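PDB 3EB8: cysteine protease-like VirA from Shigella flexneri, which acts as a secreted virulence effector needed for bacterial entry into epithelial cells and for spreading within and between them, although its assigned tubulin-cleaving protease activity is disputed. Local coordinates for residues Gly90-Ile95 and Phe351-Pro356; Ala97-Asn102 and Pro110-Thr115; Ile117-Ser122 and Ile318-Thr323; Thr121-Asn126 and Ser346-Phe351; Ser256-Asn261 and Pro308-Cys313. All coordinates share one frame; numbering follows the deposited sequence.

Contact 1 (Gly90-Ile95 and Phe351-Pro356)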
# COMPACT_ATOMS: atom_id res chain seq x y z
N GLY A 90 -6.27 -4.25 -15.38
CA GLY A 90 -7.62 -4.12 -15.88
C GLY A 90 -8.62 -5.11 -15.30
O GLY A 90 -9.66 -5.37 -15.88
N LYS A 91 -8.30 -5.64 -14.13
CA LYS A 91 -9.12 -6.66 -13.52
C LYS A 91 -8.54 -6.94 -12.15
O LYS A 91 -7.32 -7.10 -12.01
CB LYS A 91 -9.10 -7.94 -14.36
CG LYS A 91 -9.77 -9.13 -13.71
CD LYS A 91 -9.62 -10.37 -14.56
CE LYS A 91 -10.03 -11.63 -13.82
NZ LYS A 91 -9.61 -12.87 -14.56
N VAL A 92 -9.39 -7.01 -11.13
CA VAL A 92 -8.94 -7.32 -9.79
C VAL A 92 -8.73 -8.81 -9.68
O VAL A 92 -9.68 -9.59 -9.80
CB VAL A 92 -9.96 -6.85 -8.76
CG1 VAL A 92 -9.47 -7.17 -7.33
CG2 VAL A 92 -10.25 -5.36 -8.95
N HIS A 93 -7.48 -9.22 -9.45
CA HIS A 93 -7.12 -10.63 -9.39
C HIS A 93 -7.10 -11.20 -7.98
O HIS A 93 -7.01 -10.47 -7.00
CB HIS A 93 -5.77 -10.86 -10.05
CG HIS A 93 -5.82 -10.80 -11.54
ND1 HIS A 93 -5.92 -11.92 -12.33
CD2 HIS A 93 -5.82 -9.74 -12.39
CE1 HIS A 93 -5.96 -11.56 -13.60
NE2 HIS A 93 -5.91 -10.24 -13.66
N THR A 94 -7.19 -12.53 -7.90
CA THR A 94 -7.07 -13.23 -6.64
C THR A 94 -5.77 -14.01 -6.60
O THR A 94 -5.51 -14.85 -7.47
CB THR A 94 -8.25 -14.19 -6.46
OG1 THR A 94 -9.46 -13.42 -6.37
CG2 THR A 94 -8.07 -15.06 -5.23
N ILE A 95 -4.94 -13.71 -5.60
CA ILE A 95 -3.68 -14.39 -5.38
C ILE A 95 -3.89 -15.42 -4.28
O ILE A 95 -4.38 -15.08 -3.20
CB ILE A 95 -2.57 -13.41 -4.93
CG1 ILE A 95 -2.47 -12.22 -5.90
CG2 ILE A 95 -1.23 -14.12 -4.78
CD1 ILE A 95 -2.34 -12.62 -7.34
N PHE A 351 -6.22 -2.50 -6.42
CA PHE A 351 -6.87 -3.55 -5.63
C PHE A 351 -6.24 -4.91 -5.86
O PHE A 351 -5.75 -5.21 -6.94
CB PHE A 351 -8.34 -3.68 -6.03
CG PHE A 351 -9.24 -2.70 -5.37
CD1 PHE A 351 -9.12 -1.35 -5.63
CD2 PHE A 351 -10.24 -3.14 -4.51
CE1 PHE A 351 -9.96 -0.44 -5.03
CE2 PHE A 351 -11.10 -2.24 -3.91
CZ PHE A 351 -10.96 -0.88 -4.17
N ALA A 352 -6.32 -5.77 -4.85
CA ALA A 352 -6.12 -7.18 -5.06
C ALA A 352 -6.90 -7.97 -4.02
O ALA A 352 -7.14 -7.51 -2.90
CB ALA A 352 -4.61 -7.55 -5.01
N ILE A 353 -7.29 -9.18 -4.40
CA ILE A 353 -7.84 -10.13 -3.45
C ILE A 353 -6.81 -11.22 -3.17
O ILE A 353 -6.18 -11.76 -4.09
CB ILE A 353 -9.17 -10.72 -3.95
CG1 ILE A 353 -10.27 -9.65 -3.88
CG2 ILE A 353 -9.61 -11.88 -3.07
CD1 ILE A 353 -11.59 -10.10 -4.47
N ILE A 354 -6.62 -11.50 -1.89
CA ILE A 354 -5.72 -12.55 -1.44
C ILE A 354 -6.57 -13.60 -0.73
O ILE A 354 -7.29 -13.30 0.22
CB ILE A 354 -4.63 -11.99 -0.50
CG1 ILE A 354 -3.71 -11.02 -1.27
CG2 ILE A 354 -3.82 -13.11 0.10
CD1 ILE A 354 -4.27 -9.62 -1.42
N SER A 355 -6.52 -14.83 -1.24
CA SER A 355 -7.35 -15.91 -0.73
C SER A 355 -6.52 -17.02 -0.08
O SER A 355 -5.43 -17.36 -0.58
CB SER A 355 -8.18 -16.51 -1.87
OG SER A 355 -8.90 -17.65 -1.43
N PRO A 356 -7.04 -17.58 1.04
CA PRO A 356 -6.47 -18.83 1.56
C PRO A 356 -6.65 -19.86 0.48
O PRO A 356 -7.58 -19.73 -0.33
CB PRO A 356 -7.38 -19.18 2.74
CG PRO A 356 -8.20 -17.97 3.01
CD PRO A 356 -8.27 -17.20 1.74
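Val92 sits astride the CB of Phe351, its two methyls fitted against one methylene. CG1 stands anti to the backbone N (chi1 -180°) and CG2 beside it, so that CG1 and CG2 are both 3.9 Å from Phe351 CB, and the two side chains cross obliquely. CG1 also reaches over the backbone, 4.0 Å from Ala352 CA, whereas the ring of Phe351 leads off toward Ile254 of helix 245-265, which Val92 touches as well. Two residues on, Thr94 lies obliquely across Ile353. Its hydroxyl sits beside the backbone N and is turned to the branch point of the isoleucine, with OG1 3.6 Å from Ile353 CB. The methyl of Thr94, anti to the backbone N, takes the other direction and meets Ser355, CG2 to CB 3.7 Å.

The frame behind these side chains is a parallel beta ladder within the mixed sheet, in which Thr94 pairs with Ile353 and Ile95 with Ile354. Ile353 is held on both its polar atoms: its N donates to His93 O at 2.9 Å, and its O accepts from Ile95 N at 2.8 Å, both bonds lying nearly along the C=O axis. Ser355 N then closes on Ile95 O. Ile95 and Ile354 occupy the face opposite Thr94 and Ile353, where Thr115 of helix 110-118 touches both. On Ser355 the hydroxyl swings anti to the backbone N, and OG donates to a lone pair of Pro356 O at 2.7 Å while also bonding Thr312 OG1.

Contact 2 (Ala97-Asn102 and Pro110-Thr115)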
# COMPACT_ATOMS: atom_id res chain seq x y z
N ALA A 97 -2.73 -17.70 -1.29
CA ALA A 97 -1.70 -17.81 -0.26
C ALA A 97 -1.50 -19.28 0.08
O ALA A 97 -2.41 -20.09 -0.07
CB ALA A 97 -2.09 -17.04 0.96
N PRO A 98 -0.29 -19.62 0.55
CA PRO A 98 0.11 -21.00 0.86
C PRO A 98 -0.45 -21.52 2.19
O PRO A 98 0.33 -21.86 3.07
CB PRO A 98 1.64 -20.92 0.97
CG PRO A 98 2.02 -19.50 0.55
CD PRO A 98 0.81 -18.67 0.75
N VAL A 99 -1.77 -21.55 2.33
CA VAL A 99 -2.42 -22.19 3.48
C VAL A 99 -3.77 -22.60 3.03
O VAL A 99 -4.32 -22.02 2.10
CB VAL A 99 -2.72 -21.22 4.65
CG1 VAL A 99 -1.66 -21.29 5.72
CG2 VAL A 99 -2.99 -19.79 4.16
N SER A 100 -4.34 -23.58 3.71
CA SER A 100 -5.70 -23.96 3.44
C SER A 100 -6.56 -23.18 4.41
O SER A 100 -6.25 -23.06 5.59
CB SER A 100 -5.89 -25.47 3.58
OG SER A 100 -5.07 -25.98 4.59
N GLY A 101 -7.62 -22.59 3.88
CA GLY A 101 -8.50 -21.78 4.68
C GLY A 101 -9.41 -22.66 5.49
O GLY A 101 -9.48 -23.86 5.27
N ASN A 102 -10.09 -22.06 6.45
CA ASN A 102 -11.25 -22.68 7.08
C ASN A 102 -12.23 -21.58 7.44
O ASN A 102 -11.88 -20.40 7.41
CB ASN A 102 -10.85 -23.49 8.31
CG ASN A 102 -10.44 -22.61 9.46
OD1 ASN A 102 -9.33 -22.09 9.49
ND2 ASN A 102 -11.33 -22.44 10.42
N PRO A 110 -1.59 -16.00 8.95
CA PRO A 110 -0.34 -15.27 8.71
C PRO A 110 0.11 -15.30 7.24
O PRO A 110 0.60 -14.30 6.73
CB PRO A 110 0.67 -16.00 9.59
CG PRO A 110 -0.14 -16.66 10.65
CD PRO A 110 -1.46 -17.01 10.01
N GLU A 111 -0.03 -16.45 6.58
CA GLU A 111 0.39 -16.54 5.18
C GLU A 111 -0.44 -15.61 4.28
O GLU A 111 0.09 -15.02 3.34
CB GLU A 111 0.31 -17.97 4.66
CG GLU A 111 1.20 -18.96 5.39
CD GLU A 111 0.58 -19.47 6.70
OE1 GLU A 111 -0.46 -18.91 7.13
OE2 GLU A 111 1.12 -20.43 7.28
N VAL A 112 -1.73 -15.49 4.57
CA VAL A 112 -2.58 -14.59 3.80
C VAL A 112 -2.12 -13.14 4.00
O VAL A 112 -1.94 -12.39 3.04
CB VAL A 112 -4.07 -14.79 4.17
CG1 VAL A 112 -4.89 -13.55 3.81
CG2 VAL A 112 -4.62 -16.02 3.48
N ILE A 113 -1.89 -12.77 5.25
CA ILE A 113 -1.37 -11.45 5.58
C ILE A 113 -0.06 -11.20 4.85
O ILE A 113 0.12 -10.15 4.22
CB ILE A 113 -1.15 -11.30 7.10
CG1 ILE A 113 -2.49 -11.08 7.81
CG2 ILE A 113 -0.20 -10.15 7.41
CD1 ILE A 113 -2.50 -11.58 9.24
N GLU A 114 0.85 -12.16 4.94
CA GLU A 114 2.16 -12.05 4.29
C GLU A 114 2.04 -11.90 2.77
O GLU A 114 2.64 -11.00 2.17
CB GLU A 114 3.02 -13.27 4.63
CG GLU A 114 4.31 -13.35 3.88
CD GLU A 114 5.33 -12.36 4.39
OE1 GLU A 114 5.03 -11.66 5.39
OE2 GLU A 114 6.42 -12.27 3.79
N THR A 115 1.25 -12.78 2.15
CA THR A 115 0.98 -12.71 0.73
C THR A 115 0.38 -11.37 0.34
O THR A 115 0.80 -10.77 -0.65
CB THR A 115 0.01 -13.81 0.30
OG1 THR A 115 0.57 -15.09 0.62
CG2 THR A 115 -0.29 -13.71 -1.21
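Packing is tightest where Val99 meets the carboxylate of Glu111. The glutamate chain bends at chi2 (81°) and folds back over the valine obliquely, leaving Val99 CG1 3.0 Å from Glu111 OE1. Such closeness between a methyl and a carboxylate is crowded, and the valine itself is strained off the usual staggered positions, with chi1 at -98°. Nearer the sheet, Ala97 points its methyl at the helix between Val112 and Thr115, where CB lies 3.3 Å from Thr115 OG1 and 3.7 Å from Val112 CG2. That hydroxyl already has a partner in its own helix: Thr115 OG1 donates to Glu111 O at 2.8 Å from 35° above the carbonyl plane, and the same oxygen also accepts from Thr115 N. The two segments therefore meet by packing, the threonine hydroxyl being bonded within its own helix.

The looser side belongs to Pro98, the solvent-exposed centre of an inverse gamma turn whose closing bond, Val99 N to Ala97 O, is weak. Its CD comes tip to tip with the threonine, 3.6 Å from Thr115 OG1, and the chain then leaves the helix altogether from Ser100 onward. The turn is the exit from strand 94-97 on the way to helix 110-118. Strand 348-356 adjoins both: it pairs with Ala97 through the backbone of Ser355 and receives Val112 on Ile354 and Pro356, while Val112 and Ile113 also rest on Ile318 of strand 315-327.

Contact 3 (Ile117-Ser122 and Ile318-Thr323)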
# COMPACT_ATOMS: atom_id res chain seq x y z
N ILE A 117 0.66 -8.51 1.92
CA ILE A 117 1.68 -7.49 2.09
C ILE A 117 2.56 -7.38 0.83
O ILE A 117 2.89 -6.28 0.38
CB ILE A 117 2.54 -7.74 3.35
CG1 ILE A 117 1.75 -7.41 4.63
CG2 ILE A 117 3.81 -6.93 3.32
CD1 ILE A 117 2.53 -7.70 5.92
N ASN A 118 2.90 -8.51 0.24
CA ASN A 118 3.85 -8.52 -0.86
C ASN A 118 3.29 -8.69 -2.29
O ASN A 118 4.06 -8.86 -3.23
CB ASN A 118 4.94 -9.56 -0.58
CG ASN A 118 5.75 -9.21 0.66
OD1 ASN A 118 5.83 -10.00 1.60
ND2 ASN A 118 6.33 -8.02 0.67
N CYS A 119 1.97 -8.65 -2.46
CA CYS A 119 1.43 -8.91 -3.80
C CYS A 119 1.21 -7.63 -4.61
O CYS A 119 0.97 -6.56 -4.05
CB CYS A 119 0.15 -9.76 -3.75
SG CYS A 119 -1.35 -8.88 -3.31
N CYS A 120 1.33 -7.73 -5.93
CA CYS A 120 1.06 -6.61 -6.81
C CYS A 120 -0.43 -6.35 -6.79
O CYS A 120 -1.18 -7.17 -6.28
CB CYS A 120 1.51 -6.91 -8.25
SG CYS A 120 0.56 -8.22 -9.11
N THR A 121 -0.87 -5.22 -7.33
CA THR A 121 -2.30 -4.91 -7.38
C THR A 121 -2.65 -4.32 -8.75
O THR A 121 -1.75 -3.99 -9.52
CB THR A 121 -2.68 -3.91 -6.29
OG1 THR A 121 -1.76 -2.81 -6.34
CG2 THR A 121 -2.60 -4.57 -4.90
N SER A 122 -3.94 -4.20 -9.04
CA SER A 122 -4.41 -3.68 -10.33
C SER A 122 -5.02 -2.28 -10.21
O SER A 122 -5.91 -2.05 -9.39
CB SER A 122 -5.43 -4.64 -10.96
OG SER A 122 -5.92 -4.14 -12.20
N ILE A 318 -8.13 -11.45 2.23
CA ILE A 318 -7.93 -10.02 2.37
C ILE A 318 -8.16 -9.30 1.05
O ILE A 318 -7.82 -9.82 -0.01
CB ILE A 318 -6.50 -9.70 2.86
CG1 ILE A 318 -6.34 -10.00 4.35
CG2 ILE A 318 -6.16 -8.24 2.59
CD1 ILE A 318 -4.88 -10.14 4.79
N ASN A 319 -8.76 -8.12 1.11
CA ASN A 319 -8.83 -7.24 -0.04
C ASN A 319 -7.81 -6.13 0.15
O ASN A 319 -8.04 -5.19 0.91
CB ASN A 319 -10.24 -6.68 -0.20
CG ASN A 319 -10.35 -5.62 -1.30
OD1 ASN A 319 -9.55 -5.58 -2.24
ND2 ASN A 319 -11.36 -4.76 -1.18
N LYS A 320 -6.66 -6.26 -0.50
CA LYS A 320 -5.66 -5.21 -0.45
C LYS A 320 -6.09 -4.01 -1.29
O LYS A 320 -6.30 -4.11 -2.50
CB LYS A 320 -4.32 -5.74 -0.91
CG LYS A 320 -3.19 -4.74 -0.82
CD LYS A 320 -1.93 -5.39 -1.33
CE LYS A 320 -0.75 -4.48 -1.32
NZ LYS A 320 0.48 -5.32 -1.56
N ILE A 321 -6.23 -2.87 -0.64
CA ILE A 321 -6.50 -1.63 -1.35
C ILE A 321 -5.32 -0.75 -1.08
O ILE A 321 -5.08 -0.37 0.06
CB ILE A 321 -7.77 -0.95 -0.81
CG1 ILE A 321 -8.97 -1.89 -0.91
CG2 ILE A 321 -8.04 0.34 -1.53
CD1 ILE A 321 -10.23 -1.28 -0.40
N GLU A 322 -4.57 -0.43 -2.12
CA GLU A 322 -3.40 0.41 -1.97
C GLU A 322 -3.58 1.77 -2.64
O GLU A 322 -4.07 1.87 -3.78
CB GLU A 322 -2.19 -0.29 -2.56
CG GLU A 322 -0.97 0.59 -2.77
CD GLU A 322 0.20 -0.21 -3.29
OE1 GLU A 322 0.01 -1.39 -3.64
OE2 GLU A 322 1.33 0.32 -3.35
N THR A 323 -3.19 2.83 -1.94
CA THR A 323 -3.13 4.16 -2.51
C THR A 323 -1.72 4.69 -2.42
O THR A 323 -1.09 4.64 -1.36
CB THR A 323 -4.02 5.13 -1.76
OG1 THR A 323 -5.28 4.51 -1.50
CG2 THR A 323 -4.20 6.42 -2.58
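Two flat groups, neither of them a ring, face the contact: the peptide carbonyl of Cys119 and the carboxylate of Glu322. The ammonium of Lys320 lies in the carbonyl plane, on a lone pair, NZ to Cys119 O 2.8 Å with a C=O...N angle of 145°. The carboxylate is met at one tip, Glu322 OE1 standing 3.5 Å from Thr121 OG1; its stronger tie is OE2 to Ser303 OG, just as Thr121 OG1 has its own hydrogen bond to Ser350.

Lys320 makes the reach fully stretched. CG is anti to the backbone N (chi1 -177°) and every later torsion is also near 180°, so the chain stands straight out from the strand. Thr121 crosses it at about a right angle with its methyl, CG2 to Lys320 CD 3.7 Å, and Cys119 SG lies 4.1 Å from that same Lys320 CD. Between them the sulfur and the methyl line the aliphatic stem, and at its end the buried NZ gathers a second, weak bond to Ile117 O at 3.2 Å and a third to Ala116 O.

Those carbonyls belong to the last part of helix 110-118 and the link into strand 121-123. Their negative potential would be expected to favour the charged lysine. This is a helix packed on a sheet, with a lysine from one of the strands collecting backbone carbonyls where the chain passes from helix to strand.

Contact 4 (Thr121-Asn126 and Ser346-Phe351)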
# COMPACT_ATOMS: atom_id res chain seq x y z
N THR A 121 -0.87 -5.22 -7.33
CA THR A 121 -2.30 -4.91 -7.38
C THR A 121 -2.65 -4.32 -8.75
O THR A 121 -1.75 -3.99 -9.52
CB THR A 121 -2.68 -3.91 -6.29
OG1 THR A 121 -1.76 -2.81 -6.34
CG2 THR A 121 -2.60 -4.57 -4.90
N SER A 122 -3.94 -4.20 -9.04
CA SER A 122 -4.41 -3.68 -10.33
C SER A 122 -5.02 -2.28 -10.21
O SER A 122 -5.91 -2.05 -9.39
CB SER A 122 -5.43 -4.64 -10.96
OG SER A 122 -5.92 -4.14 -12.20
N ILE A 123 -4.53 -1.36 -11.02
CA ILE A 123 -4.96 0.03 -10.95
C ILE A 123 -6.41 0.18 -11.42
O ILE A 123 -6.78 -0.34 -12.46
CB ILE A 123 -4.03 0.92 -11.79
CG1 ILE A 123 -2.63 0.93 -11.19
CG2 ILE A 123 -4.58 2.34 -11.93
CD1 ILE A 123 -1.56 1.37 -12.17
N ILE A 124 -7.21 0.88 -10.63
CA ILE A 124 -8.56 1.28 -11.00
C ILE A 124 -8.45 2.61 -11.74
O ILE A 124 -8.03 3.61 -11.16
CB ILE A 124 -9.44 1.48 -9.75
CG1 ILE A 124 -9.38 0.24 -8.85
CG2 ILE A 124 -10.85 1.80 -10.12
CD1 ILE A 124 -9.59 -1.06 -9.60
N PRO A 125 -8.80 2.62 -13.03
CA PRO A 125 -8.68 3.87 -13.80
C PRO A 125 -9.53 5.00 -13.23
O PRO A 125 -10.73 4.83 -13.00
CB PRO A 125 -9.18 3.47 -15.20
CG PRO A 125 -9.00 2.00 -15.27
CD PRO A 125 -9.24 1.49 -13.87
N ASN A 126 -8.89 6.15 -13.00
CA ASN A 126 -9.54 7.31 -12.40
C ASN A 126 -9.61 8.49 -13.36
O ASN A 126 -8.91 9.49 -13.18
CB ASN A 126 -8.77 7.75 -11.14
CG ASN A 126 -9.06 6.86 -9.94
OD1 ASN A 126 -10.10 6.22 -9.87
ND2 ASN A 126 -8.12 6.84 -8.98
N SER A 346 -4.29 13.08 -7.89
CA SER A 346 -2.89 12.67 -7.75
C SER A 346 -2.68 11.39 -6.94
O SER A 346 -1.53 10.98 -6.71
CB SER A 346 -2.01 13.81 -7.23
OG SER A 346 -2.76 14.68 -6.41
N ARG A 347 -3.77 10.76 -6.51
CA ARG A 347 -3.65 9.47 -5.82
C ARG A 347 -3.93 8.36 -6.80
O ARG A 347 -4.88 8.44 -7.57
CB ARG A 347 -4.63 9.34 -4.65
CG ARG A 347 -4.59 10.43 -3.63
CD ARG A 347 -5.75 10.26 -2.71
NE ARG A 347 -6.20 11.56 -2.26
CZ ARG A 347 -7.40 11.81 -1.76
NH1 ARG A 347 -8.29 10.83 -1.63
NH2 ARG A 347 -7.71 13.04 -1.39
N GLN A 348 -3.10 7.33 -6.78
CA GLN A 348 -3.40 6.14 -7.56
C GLN A 348 -3.87 5.01 -6.65
O GLN A 348 -3.25 4.70 -5.62
CB GLN A 348 -2.20 5.70 -8.37
CG GLN A 348 -2.53 4.60 -9.34
CD GLN A 348 -1.31 4.23 -10.15
OE1 GLN A 348 -0.42 3.53 -9.66
NE2 GLN A 348 -1.26 4.71 -11.40
N VAL A 349 -4.97 4.41 -7.05
CA VAL A 349 -5.64 3.40 -6.25
C VAL A 349 -5.61 2.08 -6.98
O VAL A 349 -5.84 2.03 -8.20
CB VAL A 349 -7.08 3.85 -5.92
CG1 VAL A 349 -7.88 2.72 -5.28
CG2 VAL A 349 -7.05 5.06 -5.01
N SER A 350 -5.30 1.01 -6.25
CA SER A 350 -5.21 -0.32 -6.84
C SER A 350 -5.78 -1.36 -5.88
O SER A 350 -5.82 -1.12 -4.68
CB SER A 350 -3.76 -0.66 -7.15
OG SER A 350 -3.00 -0.65 -5.95
N PHE A 351 -6.22 -2.50 -6.42
CA PHE A 351 -6.87 -3.55 -5.63
C PHE A 351 -6.24 -4.91 -5.86
O PHE A 351 -5.75 -5.21 -6.94
CB PHE A 351 -8.34 -3.68 -6.03
CG PHE A 351 -9.24 -2.70 -5.37
CD1 PHE A 351 -9.12 -1.35 -5.63
CD2 PHE A 351 -10.24 -3.14 -4.51
CE1 PHE A 351 -9.96 -0.44 -5.03
CE2 PHE A 351 -11.10 -2.24 -3.91
CZ PHE A 351 -10.96 -0.88 -4.17
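Ser350 OG is held by three partners. It shares a very short hydrogen bond with Thr121 OG1, at 2.5 Å, in which either hydroxyl may be the donor; Gln86 NE2 supplies a second bond, and Glu322 O a weak third. The serine hydroxyl is placed between its own backbone N and carbonyl carbon (chi1 61°), and that of Thr121 takes the same crowded position, which turns the two oxygens to each other.

Antiparallel pairing lies behind this clasp. Ser122 and Phe351 form the hydrogen-bonded pair: Ser122 N donates to Phe351 O at 3.0 Å, nearly straight at 171°, and Phe351 N returns to Ser122 O, each donor standing above the plane of the carbonyl it meets. Ile123 and Ser350, the next, non-hydrogen-bonded pair, come close, their CA atoms 4.1 Å apart. Beyond them Ile124 N reaches Val349 O in the carbonyl plane at 3.0 Å.

Side chains part to the two faces. Ile123 lies across the end of Gln348 at about a right angle, its CD1 3.5 Å from Gln348 CD, while Ile124 and Phe351 cross obliquely, Ile124 CG1 lying 3.6 Å from Phe351 CD1. Helix 245-265 lies against this latter pair, touching Ile124 through Val247 and Ile250 and Phe351 through Ile254. Strand 86-87 continues the sheet beside 121-123, and strand 315-327 borders the other edge of 348-356.

Contact 5 (Ser256-Asn261 and Pro308-Cys313)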
# COMPACT_ATOMS: atom_id res chain seq x y z
N SER A 256 -19.77 -6.75 -2.19
CA SER A 256 -20.93 -7.62 -2.44
C SER A 256 -20.47 -9.05 -2.42
O SER A 256 -21.12 -9.90 -1.85
CB SER A 256 -21.61 -7.33 -3.78
OG SER A 256 -22.10 -6.00 -3.82
N GLU A 257 -19.34 -9.31 -3.05
CA GLU A 257 -18.78 -10.66 -3.05
C GLU A 257 -18.37 -11.08 -1.64
O GLU A 257 -18.57 -12.22 -1.24
CB GLU A 257 -17.60 -10.75 -4.01
CG GLU A 257 -16.55 -11.78 -3.62
CD GLU A 257 -15.49 -11.96 -4.70
OE1 GLU A 257 -14.32 -12.31 -4.35
OE2 GLU A 257 -15.83 -11.75 -5.90
N ASN A 258 -17.78 -10.17 -0.88
CA ASN A 258 -17.46 -10.47 0.50
C ASN A 258 -18.73 -10.88 1.26
O ASN A 258 -18.75 -11.91 1.94
CB ASN A 258 -16.79 -9.28 1.20
CG ASN A 258 -16.58 -9.53 2.68
OD1 ASN A 258 -17.12 -8.81 3.51
ND2 ASN A 258 -15.84 -10.58 3.02
N ILE A 259 -19.78 -10.09 1.13
CA ILE A 259 -21.05 -10.36 1.81
C ILE A 259 -21.67 -11.70 1.41
O ILE A 259 -22.17 -12.45 2.25
CB ILE A 259 -22.09 -9.30 1.52
CG1 ILE A 259 -21.76 -8.00 2.24
CG2 ILE A 259 -23.45 -9.79 1.93
CD1 ILE A 259 -22.83 -6.97 2.04
N GLU A 260 -21.67 -12.00 0.11
CA GLU A 260 -22.23 -13.27 -0.37
C GLU A 260 -21.48 -14.47 0.19
O GLU A 260 -22.08 -15.44 0.65
CB GLU A 260 -22.21 -13.35 -1.89
CG GLU A 260 -23.52 -12.97 -2.56
CD GLU A 260 -23.63 -11.47 -2.86
OE1 GLU A 260 -23.58 -10.67 -1.90
OE2 GLU A 260 -23.76 -11.12 -4.05
N ASN A 261 -20.15 -14.42 0.14
CA ASN A 261 -19.36 -15.52 0.65
C ASN A 261 -19.52 -15.67 2.16
O ASN A 261 -19.57 -16.78 2.68
CB ASN A 261 -17.89 -15.34 0.25
CG ASN A 261 -17.72 -15.15 -1.25
OD1 ASN A 261 -18.58 -15.55 -2.03
ND2 ASN A 261 -16.63 -14.52 -1.65
N PRO A 308 -8.53 -4.73 4.50
CA PRO A 308 -9.79 -5.25 5.04
C PRO A 308 -9.91 -6.74 4.78
O PRO A 308 -9.44 -7.22 3.76
CB PRO A 308 -10.86 -4.51 4.21
CG PRO A 308 -10.12 -4.07 2.98
CD PRO A 308 -8.78 -3.70 3.49
N SER A 309 -10.54 -7.46 5.70
CA SER A 309 -10.74 -8.89 5.50
C SER A 309 -11.78 -9.12 4.39
O SER A 309 -12.68 -8.30 4.20
CB SER A 309 -11.23 -9.53 6.79
OG SER A 309 -12.55 -9.12 7.04
N HIS A 310 -11.65 -10.24 3.68
CA HIS A 310 -12.54 -10.57 2.57
C HIS A 310 -12.82 -12.08 2.56
O HIS A 310 -11.90 -12.87 2.35
CB HIS A 310 -11.90 -10.17 1.24
CG HIS A 310 -12.84 -10.26 0.07
ND1 HIS A 310 -12.80 -11.27 -0.86
CD2 HIS A 310 -13.87 -9.46 -0.29
CE1 HIS A 310 -13.75 -11.09 -1.75
NE2 HIS A 310 -14.41 -10.00 -1.43
N ILE A 311 -14.07 -12.47 2.77
CA ILE A 311 -14.38 -13.90 2.76
C ILE A 311 -14.41 -14.41 1.33
O ILE A 311 -15.09 -13.85 0.47
CB ILE A 311 -15.72 -14.23 3.46
CG1 ILE A 311 -15.78 -13.55 4.83
CG2 ILE A 311 -15.88 -15.74 3.59
CD1 ILE A 311 -14.54 -13.77 5.69
N THR A 312 -13.65 -15.47 1.08
CA THR A 312 -13.63 -16.11 -0.22
C THR A 312 -14.24 -17.49 -0.07
O THR A 312 -14.65 -17.87 1.03
CB THR A 312 -12.19 -16.30 -0.75
OG1 THR A 312 -11.51 -17.26 0.08
CG2 THR A 312 -11.42 -14.96 -0.74
N CYS A 313 -14.30 -18.23 -1.16
CA CYS A 313 -14.85 -19.58 -1.13
C CYS A 313 -13.92 -20.57 -0.39
O CYS A 313 -14.26 -21.74 -0.24
CB CYS A 313 -15.09 -20.08 -2.54
SG CYS A 313 -13.56 -20.11 -3.44
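The clearest hydrogen bond of the contact is nearly straight. Asn261, with CG anti to its carbonyl carbon, turns its amide to the strand, and ND2 donates to Ile311 O at 2.7 Å with an N-H...O angle of 165°. The donor sits on a lone pair in the carbonyl plane, and the oxygen lies in the plane of the amide, so both flat groups are oriented by the same bond.

Charge and ring contacts gather on His310, whose CG is anti to the backbone N and whose ring extends to the helix. Glu257 arrives extended, and its carboxylate meets the ring at the edge: OE1 lies near the ring plane, 2.9 Å from His310 CE1, with the two planes 51° apart. The imidazole is also tied to the helix through NE2, which bonds the backbone oxygen of Ile254.

Van der Waals packing completes the join. Asn258 and His310 slide past each other in opposite directions, with Asn258 CB 3.3 Å from His310 CD2. Ile311 lays CG2 along the helix, 3.9 Å from Asn261 CB, while its side chain continues to Met266 and Val271. These contacts bring helix 245-265, part of the tubulin-binding region, across strand 300-312, the local axes 6.8 Å apart.

Chemically, this is a polar helix-to-sheet interface. A carboxylate against the ring edge would be expected to stabilise positive charge on His310, while the bond to Ile254 O places a proton on NE2 and restricts rotation of the imidazole.

In the fold
Contacts 1, 3 and 4 gather on strand 348-356 and its neighbours; contact 5 reaches the same sheet one strand further on, through 300-312. Contacts 1 and 4 occupy successive lengths of one edge of strand 348-356 and share Phe351, while strand 315-327 of contact 3 pairs along the other edge, through Ala352 N to Lys320 O at 2.9 Å and Ser350 N to Glu322 O. Contact 3 is the innermost, its centre about 6 Å from that of the chain. Contact 2 backs contact 1 through helix 110-118; contact 5 adjoins contact 1 through Ser355 OG and Thr312 OG1. Contacts 2 and 4 are the most separate, centres about 24 Å apart. Only contact 5 enters the tubulin-binding region.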